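Local coordinates for D-2-hydroxyacid dehydrogensase protein (Ketogulonicigenium vulgare, PDB 4LSW) that probably catalyses the NAD(P)-dependent interconversion of D-2-hydroxyacids and 2-oxoacids, at residues G157-V160 with A161-L164; V188-A191 with V192-A195. One frame throughout, in Å; residues are numbered along the deposited sequence.

Contact 1. Residues G157-V160 with A161-L164; sequences GFEV and ARRL
Over one face of the Phe158 ring runs the aliphatic part of Arg162, one helical turn on: its CG stands 4.1 Å from the ring centroid, nearly on the normal, a CH-pi contact. The next carbon, Arg162 CD, approaches Phe158 CE2 to 3.4 Å. The ring meets Tyr181 edge-to-face. The guanidinium of Arg162 takes Glu159 OE1 at its edge, in plane; that of Arg163 takes the same oxygen and a water at its own edge. All this lies on helix 155-165, the first crossover helix of the Rossmann-type beta-alpha-beta unit that links strands 147-151 and 170-174; Gly157 fits the last glycine of a GxGxxG pattern, consistent with nucleotide binding. With its chain bent at chi2 (-52°), Glu159 folds back so that a single oxygen, OE1, anchors a salt-bridge network. Arg162 NH1 reaches Glu159 OE1 on its syn lone pair at 2.9 Å. Arg163 NH1 meets Glu159 OE1 on the anti side at 3.0 Å. The guanidinium of Arg163 is nearly perpendicular to the carboxylate (84°). The water donates to OE1 and accepts from Arg163 NH2, closing a small ring beside the second bridge. Shared between two arginines, the carboxylate is likely to stay ionised. Arg163 NE turns to a further acid, Asp106 of helix 101-116, so this arginine ties two helices together. On the inner side of the helix Val160 and Leu164 lie side by side, CG1 to CD1 3.7 Å, against Phe202 of strand 200-203. Arg163 also grips the carbonyl of Glu159 twice: its backbone N makes the helical bond, and from the opposite face of the carbonyl plane NH1 bonds to Glu159 O at 2.9 Å.

Contact 2. Residues V188-A191 with V192-A195; sequences VEDA and VTLA
Thr193 OG1 donates to Asp190 OD1 over only 2.5 Å, on the syn lone pair of the carboxylate, and the two side chains cross at about a right angle. The other oxygen, OD2, accepts from the backbone N of Thr193 at 3.3 Å, from above the carboxylate plane, so both oxygens hold the same residue. Asp190 can do this because its CG sits between the backbone N and the carbonyl carbon (chi1 74°), which turns the carboxylate back over the first helical turn. Behind it the helical bonds begin, Leu194 N to Asp190 O and then Ala195 N to Ala191 O. Val188 closes the turn from the strand side: CG1 packs on Thr193 CB at 3.6 Å, and CG2 lies 4.1 Å from Leu194 CD1. Leu194 itself reaches in against Leu151 of strand 147-151, and Val192 rests on helix 217-223. Replacing Asp190 by alanine would probably leave the Thr193 amide without its capping acceptor and set the Thr193 hydroxyl free to turn. An aspartate at the N-cap, bonding the amide three residues on, is the classic start of a helix, here helix 191-196 just after edge strand 186-188 of the Rossmann-type sheet.

Both contacts are local, within one Rossmann-type domain, their centres about 18 Å apart and their nearest atoms about 10 Å apart. Contact 1 belongs to the body of a crossover helix beside the central strands; contact 2 belongs to the start of a short helix near the edge strand, farther from the centre of the chain. Each mixes a buried apolar side with a more accessible polar one, and Leu164 and Leu194 both touch strand 147-151. The chemistry follows the place: along the running helix, opposite charges pair between successive turns, whereas at the helix start an acidic side chain serves an amide and a hydroxyl donor of one threonine.

Contact 1. Residues G157-V160 with A161-L164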
ATOM      1  N   GLY A 157      -0.728  -4.296   9.958  1.00  6.59           N
ATOM      2  CA  GLY A 157      -0.247  -3.919  11.268  1.00  6.75           C
ATOM      3  C   GLY A 157       0.027  -5.127  12.139  1.00  6.08           C
ATOM      4  O   GLY A 157       1.011  -5.157  12.868  1.00  4.95           O
ATOM      5  N   PHE A 158      -0.850  -6.121  12.064  1.00  6.57           N
ATOM      6  CA  PHE A 158      -0.652  -7.359  12.800  1.00  5.46           C
ATOM      7  C   PHE A 158       0.641  -8.034  12.389  1.00  6.52           C
ATOM      8  O   PHE A 158       1.425  -8.443  13.245  1.00  6.03           O
ATOM      9  CB  PHE A 158      -1.823  -8.311  12.579  1.00  7.85           C
ATOM     10  CG  PHE A 158      -1.700  -9.595  13.326  1.00  8.46           C
ATOM     11  CD1 PHE A 158      -1.681  -9.596  14.713  1.00 11.45           C
ATOM     12  CD2 PHE A 158      -1.634 -10.798  12.652  1.00 14.48           C
ATOM     13  CE1 PHE A 158      -1.577 -10.786  15.422  1.00 14.90           C
ATOM     14  CE2 PHE A 158      -1.535 -11.997  13.349  1.00 18.61           C
ATOM     15  CZ  PHE A 158      -1.503 -11.988  14.736  1.00 15.43           C
ATOM     16  N   GLU A 159       0.882  -8.127  11.083  1.00  6.83           N
ATOM     17  CA  GLU A 159       2.115  -8.761  10.623  1.00  6.02           C
ATOM     18  C   GLU A 159       3.346  -7.978  11.054  1.00  7.12           C
ATOM     19  O   GLU A 159       4.364  -8.576  11.426  1.00  5.57           O
ATOM     20  CB  GLU A 159       2.109  -8.955   9.111  1.00  9.02           C
ATOM     21  CG  GLU A 159       1.152 -10.033   8.650  1.00 14.89           C
ATOM     22  CD  GLU A 159       1.351 -11.349   9.371  1.00 10.78           C
ATOM     23  OE1 GLU A 159       2.495 -11.852   9.409  1.00 13.12           O
ATOM     24  OE2 GLU A 159       0.358 -11.885   9.904  1.00 18.67           O
ATOM     25  N   VAL A 160       3.267  -6.646  11.026  1.00  5.37           N
ATOM     26  CA  VAL A 160       4.361  -5.844  11.555  1.00  4.92           C
ATOM     27  C   VAL A 160       4.631  -6.175  13.026  1.00  7.09           C
ATOM     28  O   VAL A 160       5.776  -6.427  13.419  1.00  5.77           O
ATOM     29  CB  VAL A 160       4.085  -4.328  11.379  1.00  4.59           C
ATOM     30  CG1 VAL A 160       5.067  -3.488  12.213  1.00  6.13           C
ATOM     31  CG2 VAL A 160       4.147  -3.944   9.901  1.00  7.25           C
ATOM     32  N   ALA A 161       3.574  -6.189  13.836  1.00  4.95           N
ATOM     33  CA  ALA A 161       3.723  -6.476  15.251  1.00  4.18           C
ATOM     34  C   ALA A 161       4.362  -7.842  15.515  1.00  6.35           C
ATOM     35  O   ALA A 161       5.174  -7.975  16.428  1.00  6.37           O
ATOM     36  CB  ALA A 161       2.371  -6.361  15.942  1.00  5.70           C
ATOM     37  N   ARG A 162       3.999  -8.844  14.712  1.00  6.40           N
ATOM     38  CA  ARG A 162       4.573 -10.185  14.873  1.00  8.00           C
ATOM     39  C   ARG A 162       6.079 -10.146  14.662  1.00  8.93           C
ATOM     40  O   ARG A 162       6.837 -10.781  15.406  1.00  7.99           O
ATOM     41  CB  ARG A 162       3.922 -11.188  13.922  1.00  8.35           C
ATOM     42  CG  ARG A 162       2.460 -11.456  14.258  1.00 10.16           C
ATOM     43  CD  ARG A 162       1.833 -12.417  13.265  1.00 17.95           C
ATOM     44  NE  ARG A 162       2.372 -13.755  13.452  1.00 18.86           N
ATOM     45  CZ  ARG A 162       2.993 -14.461  12.512  1.00 22.29           C
ATOM     46  NH1 ARG A 162       3.146 -13.972  11.288  1.00 16.74           N
ATOM     47  NH2 ARG A 162       3.452 -15.673  12.802  1.00 25.13           N
ATOM     48  N   ARG A 163       6.506  -9.380  13.663  1.00  5.99           N
ATOM     49  CA  ARG A 163       7.936  -9.230  13.379  1.00  5.14           C
ATOM     50  C   ARG A 163       8.635  -8.456  14.490  1.00  5.71           C
ATOM     51  O   ARG A 163       9.755  -8.786  14.877  1.00  7.80           O
ATOM     52  CB  ARG A 163       8.159  -8.554  12.021  1.00  5.82           C
ATOM     53  CG  ARG A 163       7.869  -9.477  10.838  1.00  9.08           C
ATOM     54  CD  ARG A 163       7.268  -8.681   9.698  1.00  7.22           C
ATOM     55  NE  ARG A 163       7.051  -9.540   8.540  1.00  7.80           N
ATOM     56  CZ  ARG A 163       6.041 -10.393   8.418  1.00  8.63           C
ATOM     57  NH1 ARG A 163       5.146 -10.517   9.395  1.00  9.71           N
ATOM     58  NH2 ARG A 163       5.929 -11.134   7.324  1.00  6.43           N
ATOM     59  N   LEU A 164       7.987  -7.412  15.007  1.00  5.82           N
ATOM     60  CA  LEU A 164       8.581  -6.625  16.092  1.00  5.63           C
ATOM     61  C   LEU A 164       8.755  -7.447  17.368  1.00  8.08           C
ATOM     62  O   LEU A 164       9.695  -7.217  18.136  1.00  7.52           O
ATOM     63  CB  LEU A 164       7.750  -5.384  16.385  1.00  7.87           C
ATOM     64  CG  LEU A 164       7.558  -4.401  15.239  1.00  7.23           C
ATOM     65  CD1 LEU A 164       6.563  -3.311  15.641  1.00  7.71           C
ATOM     66  CD2 LEU A 164       8.902  -3.805  14.773  1.00  9.17           C
TER
HETATM   67  O   HOH W   1       3.520 -12.898   7.056  1.00 12.97           O

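Contact 2. Residues V188-A191 with V192-A195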
ATOM      1  N   VAL A 188      -4.300   1.338  22.716  1.00  5.98           N
ATOM      2  CA  VAL A 188      -4.340   2.764  23.023  1.00  6.91           C
ATOM      3  C   VAL A 188      -5.426   3.412  22.155  1.00  7.02           C
ATOM      4  O   VAL A 188      -5.510   3.140  20.957  1.00  7.79           O
ATOM      5  CB  VAL A 188      -2.952   3.401  22.732  1.00 10.07           C
ATOM      6  CG1 VAL A 188      -2.943   4.862  23.122  1.00 11.99           C
ATOM      7  CG2 VAL A 188      -1.841   2.633  23.478  1.00 10.95           C
ATOM      8  N   GLU A 189      -6.270   4.261  22.747  1.00  8.60           N
ATOM      9  CA  GLU A 189      -7.412   4.819  22.020  1.00  9.02           C
ATOM     10  C   GLU A 189      -7.046   5.745  20.869  1.00  9.33           C
ATOM     11  O   GLU A 189      -7.707   5.748  19.825  1.00 12.98           O
ATOM     12  CB  GLU A 189      -8.368   5.568  22.970  1.00 11.45           C
ATOM     13  CG  GLU A 189      -9.109   4.690  23.979  1.00 10.83           C
ATOM     14  CD  GLU A 189     -10.313   3.965  23.391  1.00  7.97           C
ATOM     15  OE1 GLU A 189     -10.592   4.108  22.179  1.00 10.33           O
ATOM     16  OE2 GLU A 189     -10.961   3.225  24.163  1.00 12.09           O
ATOM     17  N   ASP A 190      -5.995   6.540  21.046  1.00  9.99           N
ATOM     18  CA  ASP A 190      -5.726   7.596  20.083  1.00 11.21           C
ATOM     19  C   ASP A 190      -4.264   7.619  19.691  1.00 10.07           C
ATOM     20  O   ASP A 190      -3.412   7.106  20.427  1.00 10.24           O
ATOM     21  CB  ASP A 190      -6.118   8.960  20.653  1.00 11.66           C
ATOM     22  CG  ASP A 190      -5.153   9.442  21.701  1.00 12.93           C
ATOM     23  OD1 ASP A 190      -4.944   8.712  22.683  1.00 19.08           O
ATOM     24  OD2 ASP A 190      -4.575  10.529  21.514  1.00 18.97           O
ATOM     25  N   ALA A 191      -3.985   8.226  18.544  1.00  7.64           N
ATOM     26  CA  ALA A 191      -2.639   8.244  17.985  1.00  6.93           C
ATOM     27  C   ALA A 191      -1.654   9.102  18.778  1.00  8.81           C
ATOM     28  O   ALA A 191      -0.468   8.786  18.829  1.00  7.03           O
ATOM     29  CB  ALA A 191      -2.670   8.675  16.533  1.00  7.91           C
ATOM     30  N   VAL A 192      -2.126  10.181  19.398  1.00  6.50           N
ATOM     31  CA  VAL A 192      -1.232  11.030  20.180  1.00  6.14           C
ATOM     32  C   VAL A 192      -0.649  10.280  21.368  1.00  6.87           C
ATOM     33  O   VAL A 192       0.571  10.289  21.574  1.00  8.83           O
ATOM     34  CB  VAL A 192      -1.926  12.327  20.656  1.00  6.80           C
ATOM     35  CG1 VAL A 192      -1.032  13.077  21.640  1.00 10.70           C
ATOM     36  CG2 VAL A 192      -2.252  13.191  19.471  1.00  9.87           C
ATOM     37  N   THR A 193      -1.516   9.605  22.123  1.00  8.20           N
ATOM     38  CA  THR A 193      -1.079   8.819  23.272  1.00  8.40           C
ATOM     39  C   THR A 193      -0.177   7.675  22.830  1.00  9.20           C
ATOM     40  O   THR A 193       0.838   7.388  23.470  1.00 10.32           O
ATOM     41  CB  THR A 193      -2.273   8.248  24.033  1.00 11.17           C
ATOM     42  OG1 THR A 193      -3.170   9.316  24.375  1.00 14.90           O
ATOM     43  CG2 THR A 193      -1.813   7.539  25.299  1.00 13.93           C
ATOM     44  N   LEU A 194      -0.541   7.026  21.730  1.00  7.39           N
ATOM     45  CA  LEU A 194       0.273   5.940  21.193  1.00  6.23           C
ATOM     46  C   LEU A 194       1.690   6.441  20.931  1.00  7.43           C
ATOM     47  O   LEU A 194       2.680   5.840  21.368  1.00  8.38           O
ATOM     48  CB  LEU A 194      -0.345   5.412  19.893  1.00  6.52           C
ATOM     49  CG  LEU A 194       0.405   4.266  19.202  1.00  4.71           C
ATOM     50  CD1 LEU A 194       0.356   3.034  20.071  1.00  7.17           C
ATOM     51  CD2 LEU A 194      -0.216   3.999  17.848  1.00  6.26           C
ATOM     52  N   ALA A 195       1.780   7.565  20.233  1.00  6.08           N
ATOM     53  CA  ALA A 195       3.070   8.107  19.838  1.00  4.70           C
ATOM     54  C   ALA A 195       3.920   8.552  21.021  1.00  6.21           C
ATOM     55  O   ALA A 195       5.151   8.404  21.016  1.00  6.81           O
ATOM     56  CB  ALA A 195       2.847   9.271  18.890  1.00  5.04           C
TER